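Side-chain contacts in heat-shock protein cognate (HSC) co-chaperone sgt12 (Aspergillus fumigatus, PDB 3SZ7), which acts as a co-chaperone that binds tail-anchored proteins bound for the endoplasmic reticulum and passes them to the GET pathway, contacting HSC-family chaperones through its TPR domain: residues A20-K25 with D32-A37; S28-L33 with A52-A57; K13-G18 with N44-S49; E66-A71 with S83-A88. One frame throughout, in Å; residues are numbered along the deposited sequence.

Interaction 1 (A20-K25 with D32-A37); sequences AAMARK and DLYTQA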
# COMPACT_ATOMS: atom_id res chain seq x y z
N ALA A 20 -4.87 18.97 0.16
CA ALA A 20 -5.57 19.69 1.21
C ALA A 20 -6.84 18.95 1.62
O ALA A 20 -7.20 18.93 2.79
CB ALA A 20 -5.91 21.11 0.75
N ALA A 21 -7.51 18.34 0.65
CA ALA A 21 -8.70 17.55 0.92
C ALA A 21 -8.35 16.36 1.81
O ALA A 21 -9.06 16.06 2.78
CB ALA A 21 -9.35 17.09 -0.38
N MET A 22 -7.26 15.67 1.48
CA MET A 22 -6.75 14.58 2.31
C MET A 22 -6.56 15.03 3.75
O MET A 22 -6.94 14.32 4.68
CB MET A 22 -5.43 14.05 1.75
CG MET A 22 -5.57 13.27 0.46
SD MET A 22 -6.45 11.72 0.70
CE MET A 22 -5.31 10.84 1.76
N ALA A 23 -5.96 16.20 3.93
CA ALA A 23 -5.70 16.72 5.27
C ALA A 23 -7.00 16.89 6.06
O ALA A 23 -7.02 16.72 7.28
CB ALA A 23 -4.95 18.04 5.19
N ARG A 24 -8.07 17.23 5.35
CA ARG A 24 -9.37 17.45 5.98
C ARG A 24 -10.17 16.15 6.08
O ARG A 24 -11.29 16.14 6.60
CB ARG A 24 -10.17 18.49 5.20
CG ARG A 24 -9.55 19.88 5.19
CD ARG A 24 -10.48 20.89 4.53
NE ARG A 24 -10.68 20.60 3.11
CZ ARG A 24 -11.58 21.21 2.35
NH1 ARG A 24 -12.37 22.15 2.87
NH2 ARG A 24 -11.69 20.89 1.07
N LYS A 25 -9.59 15.07 5.56
CA LYS A 25 -10.22 13.75 5.56
C LYS A 25 -11.42 13.68 4.61
O LYS A 25 -12.30 12.83 4.77
CB LYS A 25 -10.61 13.33 6.98
CG LYS A 25 -9.45 13.38 7.96
CD LYS A 25 -9.84 12.85 9.33
CE LYS A 25 -8.69 13.00 10.30
NZ LYS A 25 -7.44 12.38 9.78
N ASP A 32 -11.63 12.83 -6.39
CA ASP A 32 -12.10 13.56 -7.56
C ASP A 32 -11.08 14.57 -8.07
O ASP A 32 -10.90 14.70 -9.28
CB ASP A 32 -13.45 14.25 -7.32
CG ASP A 32 -14.00 14.89 -8.58
OD1 ASP A 32 -14.42 14.14 -9.49
OD2 ASP A 32 -14.01 16.13 -8.66
N LEU A 33 -10.42 15.27 -7.15
CA LEU A 33 -9.42 16.26 -7.52
C LEU A 33 -8.17 15.65 -8.15
O LEU A 33 -7.61 16.19 -9.10
CB LEU A 33 -9.04 17.10 -6.29
CG LEU A 33 -10.13 18.06 -5.81
CD1 LEU A 33 -9.89 18.49 -4.37
CD2 LEU A 33 -10.23 19.26 -6.73
N TYR A 34 -7.72 14.52 -7.61
CA TYR A 34 -6.58 13.82 -8.17
C TYR A 34 -6.93 13.28 -9.56
O TYR A 34 -6.09 13.24 -10.46
CB TYR A 34 -6.17 12.65 -7.27
CG TYR A 34 -5.55 13.06 -5.95
CD1 TYR A 34 -4.72 14.16 -5.86
CD2 TYR A 34 -5.79 12.31 -4.80
CE1 TYR A 34 -4.15 14.52 -4.65
CE2 TYR A 34 -5.22 12.66 -3.59
CZ TYR A 34 -4.41 13.77 -3.52
OH TYR A 34 -3.85 14.10 -2.31
N THR A 35 -8.18 12.84 -9.70
CA THR A 35 -8.69 12.36 -10.98
C THR A 35 -8.69 13.47 -12.02
O THR A 35 -8.38 13.24 -13.19
CB THR A 35 -10.11 11.78 -10.83
OG1 THR A 35 -10.07 10.64 -9.95
CG2 THR A 35 -10.67 11.36 -12.18
N GLN A 36 -9.05 14.68 -11.60
CA GLN A 36 -8.98 15.84 -12.49
C GLN A 36 -7.54 16.13 -12.91
O GLN A 36 -7.29 16.46 -14.06
CB GLN A 36 -9.58 17.08 -11.83
CG GLN A 36 -11.08 17.00 -11.59
CD GLN A 36 -11.62 18.25 -10.96
OE1 GLN A 36 -12.38 18.20 -9.99
NE2 GLN A 36 -11.22 19.40 -11.49
N ALA A 37 -6.61 16.00 -11.97
CA ALA A 37 -5.20 16.20 -12.28
C ALA A 37 -4.73 15.15 -13.29
O ALA A 37 -3.97 15.45 -14.21
CB ALA A 37 -4.35 16.14 -11.02
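In the first helical hairpin of this chain, the tetratricopeptide (TPR) domain of a longer co-chaperone, Met-22 and Ala-21 near the end of helix 9-23 meet Tyr-34 and Leu-33 on helix 27-40. The phenol end of Tyr-34 reaches across to the start of the methionine chain: Met-22 CG lies 3.4 Å from Tyr-34 OH and 4.1 Å from Tyr-34 CE2, approaching the ring obliquely, with the two side chains roughly at right angles. Bends at chi2 and chi3 (-67° and -65°) fold the rest of Met-22 back, so that it packs on Tyr-27 and Ala-30 of helix 27-40 and on Ala-54 of helix 45-57. The hairpin, predicted as the first TPR repeat, turns just beyond this point; Lys-25, with a positive phi, ends helix 9-23 in a Schellman motif, its N bonded to Met-22 O. Beside Met-22 in sequence, Ala-21 makes a looser apolar contact, its CB 4.3 Å from Leu-33 CD1. No hydrogen bond links the two segments. The Tyr-34 hydroxyl is nevertheless engaged, through a hydrogen bond to Asn-19 OD1 that fastens the tip of the ring to helix 9-23.

Interaction 2 (S28-L33 with A52-A57); sequences SKAIDL and AAAYSA
Ile-31 faces Ala-54 and Tyr-55 where segments 28-33 and 52-57 run roughly antiparallel, their axes 8.9 Å apart at closest and 156° between their directions. Its CB points toward helix 45-57 and divides the side chain into two branches, both used. On the longer branch CG1 sits beside the backbone N (chi1 -68°) and presses on Ala-54, 3.6 Å from Ala-54 CB; the same CG1 hangs 4.0 Å above one face of the Tyr-55 ring, displaced toward the rim. The chain then continues nearly straight, and its tip, Ile-31 CD1, settles 3.6 Å from Tyr-55 CD1. The shorter branch goes to the outer end of the phenol: CG2 of Ile-31 is 3.6 Å from Tyr-55 OH and 3.8 Å from Tyr-55 CZ. Between them the three carbons follow the ring from CD1 to the hydroxyl, the isoleucine lying across the tyrosine at about a right angle. Next to this, two methyl groups meet, Ala-30 CB and Ala-54 CB at 4.1 Å. The contact is by packing, with no hydrogen bond between the segments. Met-22 of helix 9-23 touches both Ala-30 and Ala-54, while Gln-60 touches Ile-31 and Tyr-55. Ile-31 and Ala-30, against Ala-54 and Tyr-55, join the predicted first and second repeats in the antiparallel helix packing characteristic of a TPR superhelix.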
# COMPACT_ATOMS: atom_id res chain seq x y z
N SER A 28 -13.37 11.46 -0.62
CA SER A 28 -14.09 11.41 -1.89
C SER A 28 -13.73 12.61 -2.76
O SER A 28 -13.55 12.48 -3.97
CB SER A 28 -15.60 11.35 -1.65
OG SER A 28 -16.28 10.99 -2.83
N LYS A 29 -13.61 13.79 -2.14
CA LYS A 29 -13.22 14.98 -2.87
C LYS A 29 -11.78 14.86 -3.36
O LYS A 29 -11.48 15.26 -4.48
CB LYS A 29 -13.36 16.24 -2.00
CG LYS A 29 -14.79 16.68 -1.78
CD LYS A 29 -14.84 17.99 -1.00
CE LYS A 29 -16.27 18.48 -0.83
NZ LYS A 29 -16.31 19.77 -0.10
N ALA A 30 -10.91 14.31 -2.52
CA ALA A 30 -9.51 14.13 -2.90
C ALA A 30 -9.43 13.25 -4.13
O ALA A 30 -8.73 13.57 -5.09
CB ALA A 30 -8.72 13.51 -1.75
N ILE A 31 -10.15 12.13 -4.09
CA ILE A 31 -10.20 11.23 -5.23
C ILE A 31 -10.63 11.97 -6.50
O ILE A 31 -10.06 11.77 -7.56
CB ILE A 31 -11.16 10.05 -4.96
CG1 ILE A 31 -10.57 9.14 -3.88
CG2 ILE A 31 -11.42 9.28 -6.24
CD1 ILE A 31 -11.57 8.19 -3.27
N ASP A 32 -11.63 12.83 -6.39
CA ASP A 32 -12.10 13.56 -7.56
C ASP A 32 -11.08 14.57 -8.07
O ASP A 32 -10.90 14.70 -9.28
CB ASP A 32 -13.45 14.25 -7.32
CG ASP A 32 -14.00 14.89 -8.58
OD1 ASP A 32 -14.42 14.14 -9.49
OD2 ASP A 32 -14.01 16.13 -8.66
N LEU A 33 -10.42 15.27 -7.15
CA LEU A 33 -9.42 16.26 -7.52
C LEU A 33 -8.17 15.65 -8.15
O LEU A 33 -7.61 16.19 -9.10
CB LEU A 33 -9.04 17.10 -6.29
CG LEU A 33 -10.13 18.06 -5.81
CD1 LEU A 33 -9.89 18.49 -4.37
CD2 LEU A 33 -10.23 19.26 -6.73
N ALA A 52 -4.11 6.83 -4.85
CA ALA A 52 -4.03 5.55 -4.15
C ALA A 52 -4.17 5.75 -2.64
O ALA A 52 -4.83 4.97 -1.96
CB ALA A 52 -2.74 4.81 -4.48
N ALA A 53 -3.54 6.80 -2.12
CA ALA A 53 -3.61 7.07 -0.69
C ALA A 53 -5.04 7.39 -0.28
O ALA A 53 -5.50 6.98 0.80
CB ALA A 53 -2.68 8.22 -0.31
N ALA A 54 -5.74 8.11 -1.15
CA ALA A 54 -7.12 8.50 -0.88
C ALA A 54 -8.05 7.28 -0.94
O ALA A 54 -8.97 7.15 -0.13
CB ALA A 54 -7.58 9.57 -1.88
N TYR A 55 -7.80 6.39 -1.90
CA TYR A 55 -8.55 5.15 -1.97
C TYR A 55 -8.32 4.31 -0.72
O TYR A 55 -9.28 3.81 -0.12
CB TYR A 55 -8.18 4.36 -3.23
CG TYR A 55 -8.92 4.82 -4.48
CD1 TYR A 55 -10.29 5.03 -4.45
CD2 TYR A 55 -8.24 5.04 -5.67
CE1 TYR A 55 -10.97 5.45 -5.59
CE2 TYR A 55 -8.91 5.45 -6.81
CZ TYR A 55 -10.27 5.66 -6.76
OH TYR A 55 -10.94 6.07 -7.89
N SER A 56 -7.07 4.17 -0.31
CA SER A 56 -6.73 3.39 0.89
C SER A 56 -7.40 3.96 2.14
O SER A 56 -7.92 3.21 2.97
CB SER A 56 -5.22 3.31 1.10
OG SER A 56 -4.61 2.39 0.21
N ALA A 57 -7.37 5.28 2.28
CA ALA A 57 -7.96 5.93 3.45
C ALA A 57 -9.46 5.69 3.52
O ALA A 57 -10.04 5.61 4.60
CB ALA A 57 -7.65 7.43 3.44

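Interaction 3 (K13-G18 with N44-S49); sequences KLKSEG and NPIYLS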
# COMPACT_ATOMS: atom_id res chain seq x y z
N LYS A 13 -1.97 22.38 -9.36
CA LYS A 13 -2.87 23.07 -8.45
C LYS A 13 -3.91 22.08 -7.96
O LYS A 13 -4.19 22.00 -6.76
CB LYS A 13 -3.56 24.26 -9.14
CG LYS A 13 -4.39 25.11 -8.19
CD LYS A 13 -5.43 25.93 -8.93
CE LYS A 13 -6.46 25.03 -9.59
NZ LYS A 13 -7.58 25.80 -10.21
N LEU A 14 -4.48 21.32 -8.89
CA LEU A 14 -5.47 20.31 -8.55
C LEU A 14 -4.89 19.28 -7.57
O LEU A 14 -5.59 18.84 -6.66
CB LEU A 14 -5.99 19.62 -9.81
CG LEU A 14 -6.81 20.53 -10.73
CD1 LEU A 14 -6.98 19.89 -12.11
CD2 LEU A 14 -8.16 20.84 -10.10
N LYS A 15 -3.63 18.91 -7.76
CA LYS A 15 -2.97 17.97 -6.86
C LYS A 15 -2.87 18.56 -5.45
O LYS A 15 -3.15 17.88 -4.46
CB LYS A 15 -1.57 17.62 -7.36
CG LYS A 15 -0.79 16.70 -6.42
CD LYS A 15 0.68 17.07 -6.36
CE LYS A 15 0.87 18.45 -5.78
NZ LYS A 15 2.30 18.85 -5.71
N SER A 16 -2.47 19.82 -5.37
CA SER A 16 -2.37 20.51 -4.09
C SER A 16 -3.73 20.62 -3.41
O SER A 16 -3.83 20.48 -2.19
CB SER A 16 -1.75 21.90 -4.27
OG SER A 16 -0.39 21.80 -4.67
N GLU A 17 -4.77 20.88 -4.20
CA GLU A 17 -6.12 20.94 -3.66
C GLU A 17 -6.57 19.56 -3.20
O GLU A 17 -7.31 19.43 -2.22
CB GLU A 17 -7.08 21.50 -4.72
CG GLU A 17 -6.80 22.96 -5.07
CD GLU A 17 -7.70 23.49 -6.17
OE1 GLU A 17 -8.47 22.70 -6.74
OE2 GLU A 17 -7.63 24.71 -6.45
N GLY A 18 -6.10 18.53 -3.90
CA GLY A 18 -6.33 17.16 -3.49
C GLY A 18 -5.63 16.85 -2.18
O GLY A 18 -6.19 16.18 -1.31
N ASN A 44 0.23 9.85 -14.45
CA ASN A 44 1.31 10.46 -13.68
C ASN A 44 1.50 9.72 -12.36
O ASN A 44 0.54 9.57 -11.60
CB ASN A 44 1.03 11.94 -13.43
CG ASN A 44 2.14 12.60 -12.64
OD1 ASN A 44 2.13 12.60 -11.41
ND2 ASN A 44 3.13 13.14 -13.35
N PRO A 45 2.72 9.25 -12.08
CA PRO A 45 2.95 8.42 -10.89
C PRO A 45 2.73 9.16 -9.58
O PRO A 45 2.31 8.54 -8.60
CB PRO A 45 4.41 7.99 -11.03
CG PRO A 45 5.03 9.01 -11.94
CD PRO A 45 3.94 9.41 -12.89
N ILE A 46 3.01 10.46 -9.54
CA ILE A 46 2.76 11.23 -8.32
C ILE A 46 1.26 11.35 -8.07
O ILE A 46 0.79 11.08 -6.97
CB ILE A 46 3.39 12.63 -8.38
CG1 ILE A 46 4.92 12.51 -8.40
CG2 ILE A 46 2.96 13.45 -7.17
CD1 ILE A 46 5.63 13.85 -8.48
N TYR A 47 0.52 11.74 -9.10
CA TYR A 47 -0.93 11.87 -8.98
C TYR A 47 -1.58 10.52 -8.71
O TYR A 47 -2.52 10.42 -7.92
CB TYR A 47 -1.54 12.48 -10.24
CG TYR A 47 -0.98 13.83 -10.63
CD1 TYR A 47 -0.27 14.61 -9.73
CD2 TYR A 47 -1.17 14.32 -11.92
CE1 TYR A 47 0.25 15.84 -10.10
CE2 TYR A 47 -0.67 15.55 -12.29
CZ TYR A 47 0.04 16.30 -11.38
OH TYR A 47 0.54 17.53 -11.77
N LEU A 48 -1.07 9.47 -9.36
CA LEU A 48 -1.58 8.12 -9.12
C LEU A 48 -1.36 7.67 -7.68
O LEU A 48 -2.26 7.10 -7.06
CB LEU A 48 -0.94 7.11 -10.07
CG LEU A 48 -1.45 7.11 -11.51
CD1 LEU A 48 -0.59 6.20 -12.36
CD2 LEU A 48 -2.91 6.66 -11.53
N SER A 49 -0.17 7.91 -7.16
CA SER A 49 0.15 7.44 -5.82
C SER A 49 -0.62 8.23 -4.77
O SER A 49 -0.99 7.69 -3.73
CB SER A 49 1.65 7.49 -5.55
OG SER A 49 2.33 6.66 -6.49
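The Tyr-47 ring has Asn-44 over one face and Lys-15 on the other side of its plane. Asn-44 OD1 stands 3.4 Å above the Tyr-47 ring plane, toward the rim. The lysine comes in obliquely with its methylenes: Lys-15 CB lies 3.7 Å from Tyr-47 CE1, and Lys-15 CG 3.9 Å from Tyr-47 CD1. With CG anti to the backbone N (chi1 177°) and bends at chi2 and chi3, Lys-15 crosses the tyrosine at about a right angle and skirts Ile-46, where Lys-15 CD and Ile-46 CG2 are 4.4 Å apart. The same Asn-44 is the N-cap of helix 45-57; its OD1 takes the N-H of Tyr-47 on a lone pair in the carbonyl plane (2.9 Å, N-H...O 166°). The contact lays helix 9-23 against helix 45-57, the opening helix of the predicted second TPR repeat. Tyr-47 OH reaches back toward the start of helix 9-23, hydrogen-bonded to Asp-12 OD1 and Ser-11 OG. Across the two segments the adhesion is therefore hydrocarbon on aromatic ring: the lysine contributes its apolar stem while its ammonium end leads away, and the ring is held at its hydroxyl as well as along its body.

Interaction 4 (E66-A71 with S83-A88); sequences EDAELA and SRLGLA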
# COMPACT_ATOMS: atom_id res chain seq x y z
N GLU A 66 -4.71 -0.79 -7.74
CA GLU A 66 -4.62 -0.54 -9.17
C GLU A 66 -3.89 0.78 -9.49
O GLU A 66 -3.06 0.83 -10.38
CB GLU A 66 -6.00 -0.61 -9.83
CG GLU A 66 -6.58 -2.02 -9.81
CD GLU A 66 -7.84 -2.17 -10.65
OE1 GLU A 66 -8.46 -1.14 -10.98
OE2 GLU A 66 -8.19 -3.32 -10.99
N ASP A 67 -4.20 1.83 -8.74
CA ASP A 67 -3.48 3.09 -8.91
C ASP A 67 -2.00 2.93 -8.62
O ASP A 67 -1.15 3.35 -9.41
CB ASP A 67 -4.04 4.18 -8.00
CG ASP A 67 -5.20 4.93 -8.62
OD1 ASP A 67 -5.55 4.63 -9.79
OD2 ASP A 67 -5.76 5.82 -7.94
N ALA A 68 -1.68 2.33 -7.48
CA ALA A 68 -0.29 2.15 -7.09
C ALA A 68 0.45 1.26 -8.09
O ALA A 68 1.59 1.56 -8.47
CB ALA A 68 -0.19 1.60 -5.66
N GLU A 69 -0.19 0.19 -8.54
CA GLU A 69 0.45 -0.68 -9.52
C GLU A 69 0.78 0.07 -10.80
O GLU A 69 1.88 -0.03 -11.32
CB GLU A 69 -0.45 -1.86 -9.87
CG GLU A 69 -0.49 -2.93 -8.80
CD GLU A 69 -1.38 -4.08 -9.20
OE1 GLU A 69 -2.38 -3.84 -9.90
OE2 GLU A 69 -1.07 -5.23 -8.82
N LEU A 70 -0.19 0.82 -11.31
CA LEU A 70 0.03 1.57 -12.53
C LEU A 70 1.20 2.54 -12.36
O LEU A 70 2.02 2.69 -13.27
CB LEU A 70 -1.24 2.32 -12.96
CG LEU A 70 -1.07 3.05 -14.30
CD1 LEU A 70 -0.66 2.07 -15.38
CD2 LEU A 70 -2.36 3.77 -14.67
N ALA A 71 1.28 3.18 -11.20
CA ALA A 71 2.41 4.06 -10.91
C ALA A 71 3.74 3.32 -10.94
O ALA A 71 4.73 3.85 -11.44
CB ALA A 71 2.22 4.76 -9.58
N SER A 83 5.46 1.69 -1.82
CA SER A 83 4.98 1.73 -0.44
C SER A 83 3.45 1.71 -0.40
O SER A 83 2.85 1.04 0.44
CB SER A 83 5.52 2.95 0.29
OG SER A 83 5.15 2.92 1.65
N ARG A 84 2.83 2.47 -1.31
CA ARG A 84 1.38 2.50 -1.44
C ARG A 84 0.84 1.14 -1.83
O ARG A 84 -0.17 0.69 -1.29
CB ARG A 84 0.96 3.50 -2.51
CG ARG A 84 1.32 4.93 -2.20
CD ARG A 84 0.20 5.63 -1.48
NE ARG A 84 0.56 7.01 -1.21
CZ ARG A 84 0.89 7.47 -0.02
NH1 ARG A 84 0.89 6.67 1.03
NH2 ARG A 84 1.22 8.75 0.13
N LEU A 85 1.51 0.50 -2.78
CA LEU A 85 1.11 -0.82 -3.25
C LEU A 85 1.22 -1.86 -2.14
O LEU A 85 0.36 -2.73 -1.99
CB LEU A 85 1.97 -1.24 -4.44
CG LEU A 85 1.64 -2.61 -5.05
CD1 LEU A 85 0.16 -2.68 -5.39
CD2 LEU A 85 2.49 -2.84 -6.30
N GLY A 86 2.30 -1.77 -1.36
CA GLY A 86 2.50 -2.67 -0.24
C GLY A 86 1.36 -2.59 0.75
O GLY A 86 0.84 -3.61 1.20
N LEU A 87 0.97 -1.37 1.12
CA LEU A 87 -0.11 -1.20 2.08
C LEU A 87 -1.44 -1.69 1.52
O LEU A 87 -2.21 -2.35 2.21
CB LEU A 87 -0.22 0.26 2.53
CG LEU A 87 -1.23 0.55 3.64
CD1 LEU A 87 -0.95 -0.31 4.86
CD2 LEU A 87 -1.19 2.03 4.02
N ALA A 88 -1.72 -1.35 0.27
CA ALA A 88 -2.97 -1.78 -0.35
C ALA A 88 -3.07 -3.31 -0.38
O ALA A 88 -4.11 -3.88 -0.07
CB ALA A 88 -3.12 -1.18 -1.75
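Ala-68 and Glu-69 of helix 61-74 pack on Arg-84 and Leu-85 of helix 79-91, where the predicted second TPR repeat is succeeded by the third in the helical array of the TPR fold. Segments 66-71 and 83-88 run roughly antiparallel, 147° between their directions and 8.3 Å between their axes at closest, and close up to 5.1 Å between Ala-68 CA and Leu-85 CA. Packing of small groups on backbone comes first. The Ala-68 methyl is pressed against the opposite helix itself: its CB is 3.5 Å from Leu-85 N and 3.8 Å from Leu-85 CB, and Arg-84 CB stands beside them, 3.9 Å from Ala-68 CB. A second apolar group is formed by longer chains: Leu-85, its CG anti to the backbone N (chi1 -179°), turns its two methyls toward the aliphatic part of Glu-69, and it also touches Ala-101 of helix 95-109. Polar interactions engage the ends of Arg-84 and Glu-69, with partners beyond the two segments. Arg-84 bends at chi2 and carries its guanidinium away from Ala-68, so that its NE makes a weak hydrogen bond with Ser-49 O. Glu-69 extends beyond CG, and its OE2 forms a salt bridge with Arg-89 NH2. Nearer the backbone than that carboxylate, Glu-69 CG rests 3.5 Å from Leu-85 CD1 and 3.9 Å from Leu-85 CD2.

Interactions 1 and 2 have centres 6 Å apart and share helix 27-40; Met-22 SD joins them, 3.5 Å from Ala-54 CB and 3.8 Å from Ala-30 CB. Interaction 3, its centre about 8 Å from that of interaction 1, uses the same first helix, so helices 9-23, 27-40 and 45-57 all pack on one another in pairs. Interaction 4 lies further along the array, its centre about 13 Å from that of interaction 2 and 15 Å from that of interaction 3. It touches both: Arg-84 NE is 3.6 Å from Ala-53 CB, Asp-67 OD2 is 3.4 Å from Tyr-55 CE2, and Leu-48 CD1 is 3.7 Å from Leu-70 CG. Helix 45-57 thus passes the packing from the predicted first repeat toward the third.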